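Penicillin-binding protein activator LpoA (Escherichia coli, PDB 6DR3) regulates peptidoglycan synthesis as an outer-membrane lipoprotein that stimulates the transpeptidase activity of penicillin-binding protein 1A, this chain being the TPR-like amino-terminal domain of the lipoprotein. Local coordinates at residues 140-145 / 212-217. Sequence-based numbering, arbitrary orientation. Where two conformers were deposited one is given.
Sequences EKQQNI and LPTQLV
Gln142, on helix 138-153, reaches across to the turn at Leu212 and Pro213 that leads into the short helix 214-217. From CB the chain sets out with CG anti to the backbone N (chi1 -172°). CG passes 3.8 Å from Thr214 OG1, in one of the two modelled conformers of Thr214. The chain then bends at chi2 (70°), which brings CD to the same 3.8 Å from Leu212 O. At the tip the amide splits its work. NE2 donates to Leu212 O at 3.1 Å, with an N-H...O angle of 150°. The donor lies above the carbonyl plane, and the oxygen is tilted from the plane of the Gln142 amide. OE1 faces a water that donates to it and also to Leu212 O, at 2.6 Å from the latter. The Leu212 carbonyl is therefore held twice by one side chain, directly and through water.

The stronger partner of NE2 is Asp146 OD1, on its own helix. The same carboxylate oxygen accepts a bond from Thr214 N, just after the N-cap residue Pro213. One turn further along the helix from Gln142, Ile145 adds apolar contact. Its CG2 meets Pro213 CG at 4.0 Å, and Trp175 of helix 170-185 touches both residues.

The contact joins helix 138-153 to a turn near the C-terminal end of this all-helical domain. Its chemistry pairs a polar edge with a small apolar patch. Gln142 serves a backbone carbonyl while Asp146 takes an amide at the start of helix 214-217, so the turn is probably held in place by bonds to its backbone as well as by apolar contact.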
ATOM      1  N   GLU A 140       5.049   4.912   8.212  1.00 25.99           N
ATOM      2  CA  GLU A 140       4.202   4.797   7.032  1.00 25.00           C
ATOM      3  C   GLU A 140       2.795   4.315   7.354  1.00 22.92           C
ATOM      4  O   GLU A 140       1.951   4.277   6.453  1.00 21.18           O
ATOM      5  CB  GLU A 140       4.838   3.845   6.008  1.00 31.68           C
ATOM      6  CG  GLU A 140       6.112   4.372   5.346  1.00 45.13           C
ATOM      7  CD  GLU A 140       7.308   4.370   6.279  1.00 55.89           C
ATOM      8  OE1 GLU A 140       7.868   5.457   6.540  1.00 59.93           O
ATOM      9  OE2 GLU A 140       7.686   3.281   6.758  1.00 58.55           O
ATOM     10  N   LYS A 141       2.520   3.952   8.610  1.00 27.30           N
ATOM     11  CA  LYS A 141       1.195   3.451   8.967  1.00 23.78           C
ATOM     12  C   LYS A 141       0.160   4.569   8.994  1.00 21.04           C
ATOM     13  O   LYS A 141      -0.959   4.394   8.499  1.00 20.10           O
ATOM     14  CB  LYS A 141       1.243   2.755  10.327  1.00 28.46           C
ATOM     15  CG  LYS A 141       1.931   1.405  10.329  1.00 35.27           C
ATOM     16  CD  LYS A 141       1.883   0.781  11.719  1.00 38.88           C
ATOM     17  CE  LYS A 141       2.650  -0.531  11.778  1.00 40.57           C
ATOM     18  NZ  LYS A 141       2.107  -1.545  10.836  1.00 40.71           N
ATOM     19  N   GLN A 142       0.507   5.718   9.584  1.00 27.82           N
ATOM     20  CA  GLN A 142      -0.472   6.790   9.758  1.00 29.28           C
ATOM     21  C   GLN A 142      -1.093   7.186   8.426  1.00 29.06           C
ATOM     22  O   GLN A 142      -2.311   7.380   8.326  1.00 25.92           O
ATOM     23  CB  GLN A 142       0.193   8.000  10.415  1.00 29.64           C
ATOM     24  CG  GLN A 142      -0.778   9.097  10.824  1.00 30.19           C
ATOM     25  CD  GLN A 142      -1.644   8.689  11.996  1.00 28.58           C
ATOM     26  OE1 GLN A 142      -1.165   8.573  13.122  1.00 30.15           O
ATOM     27  NE2 GLN A 142      -2.926   8.466  11.736  1.00 25.65           N
ATOM     28  N   GLN A 143      -0.259   7.316   7.394  1.00 27.38           N
ATOM     29  CA  GLN A 143      -0.737   7.596   6.045  1.00 24.18           C
ATOM     30  C   GLN A 143      -1.779   6.570   5.608  1.00 24.87           C
ATOM     31  O   GLN A 143      -2.841   6.923   5.080  1.00 21.85           O
ATOM     32  CB  GLN A 143       0.469   7.617   5.102  1.00 28.22           C
ATOM     33  CG  GLN A 143       0.154   7.516   3.634  1.00 37.50           C
ATOM     34  CD  GLN A 143       0.206   6.097   3.102  1.00 33.99           C
ATOM     35  OE1 GLN A 143       0.861   5.221   3.672  1.00 32.45           O
ATOM     36  NE2 GLN A 143      -0.486   5.862   1.995  1.00 41.54           N
ATOM     37  N   ASN A 144      -1.493   5.286   5.833  1.00 22.16           N
ATOM     38  CA  ASN A 144      -2.448   4.234   5.502  1.00 22.00           C
ATOM     39  C   ASN A 144      -3.708   4.341   6.355  1.00 22.58           C
ATOM     40  O   ASN A 144      -4.829   4.221   5.845  1.00 17.42           O
ATOM     41  CB  ASN A 144      -1.779   2.869   5.684  1.00 23.65           C
ATOM     42  CG  ASN A 144      -2.759   1.713   5.604  1.00 26.21           C
ATOM     43  OD1 ASN A 144      -3.579   1.517   6.502  1.00 26.66           O
ATOM     44  ND2 ASN A 144      -2.667   0.932   4.536  1.00 25.11           N
ATOM     45  N   ILE A 145      -3.542   4.564   7.659  1.00 20.19           N
ATOM     46  CA  ILE A 145      -4.689   4.676   8.557  1.00 18.68           C
ATOM     47  C   ILE A 145      -5.582   5.841   8.142  1.00 17.44           C
ATOM     48  O   ILE A 145      -6.813   5.720   8.113  1.00 16.60           O
ATOM     49  CB  ILE A 145      -4.200   4.813  10.013  1.00 23.89           C
ATOM     50  CG1 ILE A 145      -3.611   3.480  10.483  1.00 19.90           C
ATOM     51  CG2 ILE A 145      -5.329   5.264  10.945  1.00 27.41           C
ATOM     52  CD1 ILE A 145      -2.830   3.568  11.769  1.00 19.23           C
ATOM     53  N   LEU A 212      -4.706   6.778  16.126  1.00 29.67           N
ATOM     54  CA  LEU A 212      -5.992   7.299  15.687  1.00 25.51           C
ATOM     55  C   LEU A 212      -5.844   8.032  14.356  1.00 25.42           C
ATOM     56  O   LEU A 212      -4.820   8.684  14.117  1.00 28.13           O
ATOM     57  CB  LEU A 212      -6.573   8.248  16.735  1.00 27.91           C
ATOM     58  CG  LEU A 212      -7.244   7.609  17.950  1.00 29.92           C
ATOM     59  CD1 LEU A 212      -7.521   8.666  19.006  1.00 32.87           C
ATOM     60  CD2 LEU A 212      -8.534   6.908  17.544  1.00 25.34           C
ATOM     61  N   PRO A 213      -6.835   7.953  13.470  1.00 24.27           N
ATOM     62  CA  PRO A 213      -6.802   8.777  12.262  1.00 26.18           C
ATOM     63  C   PRO A 213      -6.593  10.244  12.617  1.00 27.81           C
ATOM     64  O   PRO A 213      -7.243  10.775  13.522  1.00 24.95           O
ATOM     65  CB  PRO A 213      -8.171   8.533  11.623  1.00 24.26           C
ATOM     66  CG  PRO A 213      -8.588   7.196  12.124  1.00 24.00           C
ATOM     67  CD  PRO A 213      -8.029   7.088  13.511  1.00 25.03           C
ATOM     68  N   THR A 214      -5.671  10.884  11.903  0.78 25.24           N
ATOM     69  CA  THR A 214      -5.389  12.297  12.134  0.78 29.31           C
ATOM     70  C   THR A 214      -6.663  13.130  12.087  0.78 30.63           C
ATOM     71  O   THR A 214      -6.815  14.096  12.843  0.78 32.42           O
ATOM     72  CB  THR A 214      -4.381  12.794  11.095  0.78 34.20           C
ATOM     73  OG1 THR A 214      -3.150  12.074  11.245  0.78 32.49           O
ATOM     74  CG2 THR A 214      -4.116  14.291  11.250  0.78 40.03           C
ATOM     75  N   GLN A 215      -7.594  12.768  11.203  1.00 31.94           N
ATOM     76  CA  GLN A 215      -8.808  13.560  11.034  1.00 32.87           C
ATOM     77  C   GLN A 215      -9.655  13.561  12.299  1.00 29.12           C
ATOM     78  O   GLN A 215     -10.416  14.507  12.532  1.00 32.75           O
ATOM     79  CB  GLN A 215      -9.619  13.029   9.851  1.00 34.48           C
ATOM     80  CG  GLN A 215      -8.841  12.947   8.540  1.00 38.27           C
ATOM     81  CD  GLN A 215      -8.201  11.586   8.317  1.00 38.01           C
ATOM     82  OE1 GLN A 215      -7.667  10.976   9.245  1.00 30.73           O
ATOM     83  NE2 GLN A 215      -8.260  11.101   7.081  1.00 34.96           N
ATOM     84  N   LEU A 216      -9.542  12.521  13.123  1.00 30.14           N
ATOM     85  CA  LEU A 216     -10.321  12.433  14.352  1.00 37.23           C
ATOM     86  C   LEU A 216      -9.612  13.040  15.554  1.00 45.28           C
ATOM     87  O   LEU A 216     -10.272  13.345  16.555  1.00 46.11           O
ATOM     88  CB  LEU A 216     -10.666  10.970  14.652  1.00 32.15           C
ATOM     89  CG  LEU A 216     -11.566  10.289  13.616  1.00 25.65           C
ATOM     90  CD1 LEU A 216     -11.720   8.805  13.919  1.00 24.24           C
ATOM     91  CD2 LEU A 216     -12.928  10.968  13.555  1.00 27.92           C
ATOM     92  N   VAL A 217      -8.296  13.223  15.486  1.00 44.89           N
ATOM     93  CA  VAL A 217      -7.556  13.860  16.571  1.00 48.97           C
ATOM     94  C   VAL A 217      -7.547  15.374  16.415  1.00 55.83           C
ATOM     95  O   VAL A 217      -7.834  16.110  17.363  1.00 50.96           O
ATOM     96  CB  VAL A 217      -6.121  13.291  16.633  1.00 49.78           C
ATOM     97  CG1 VAL A 217      -5.304  13.988  17.719  1.00 52.87           C
ATOM     98  CG2 VAL A 217      -6.154  11.790  16.877  1.00 47.14           C
TER
HETATM   99  O   HOH W   1      -2.659   9.431  15.281  1.00 36.70           O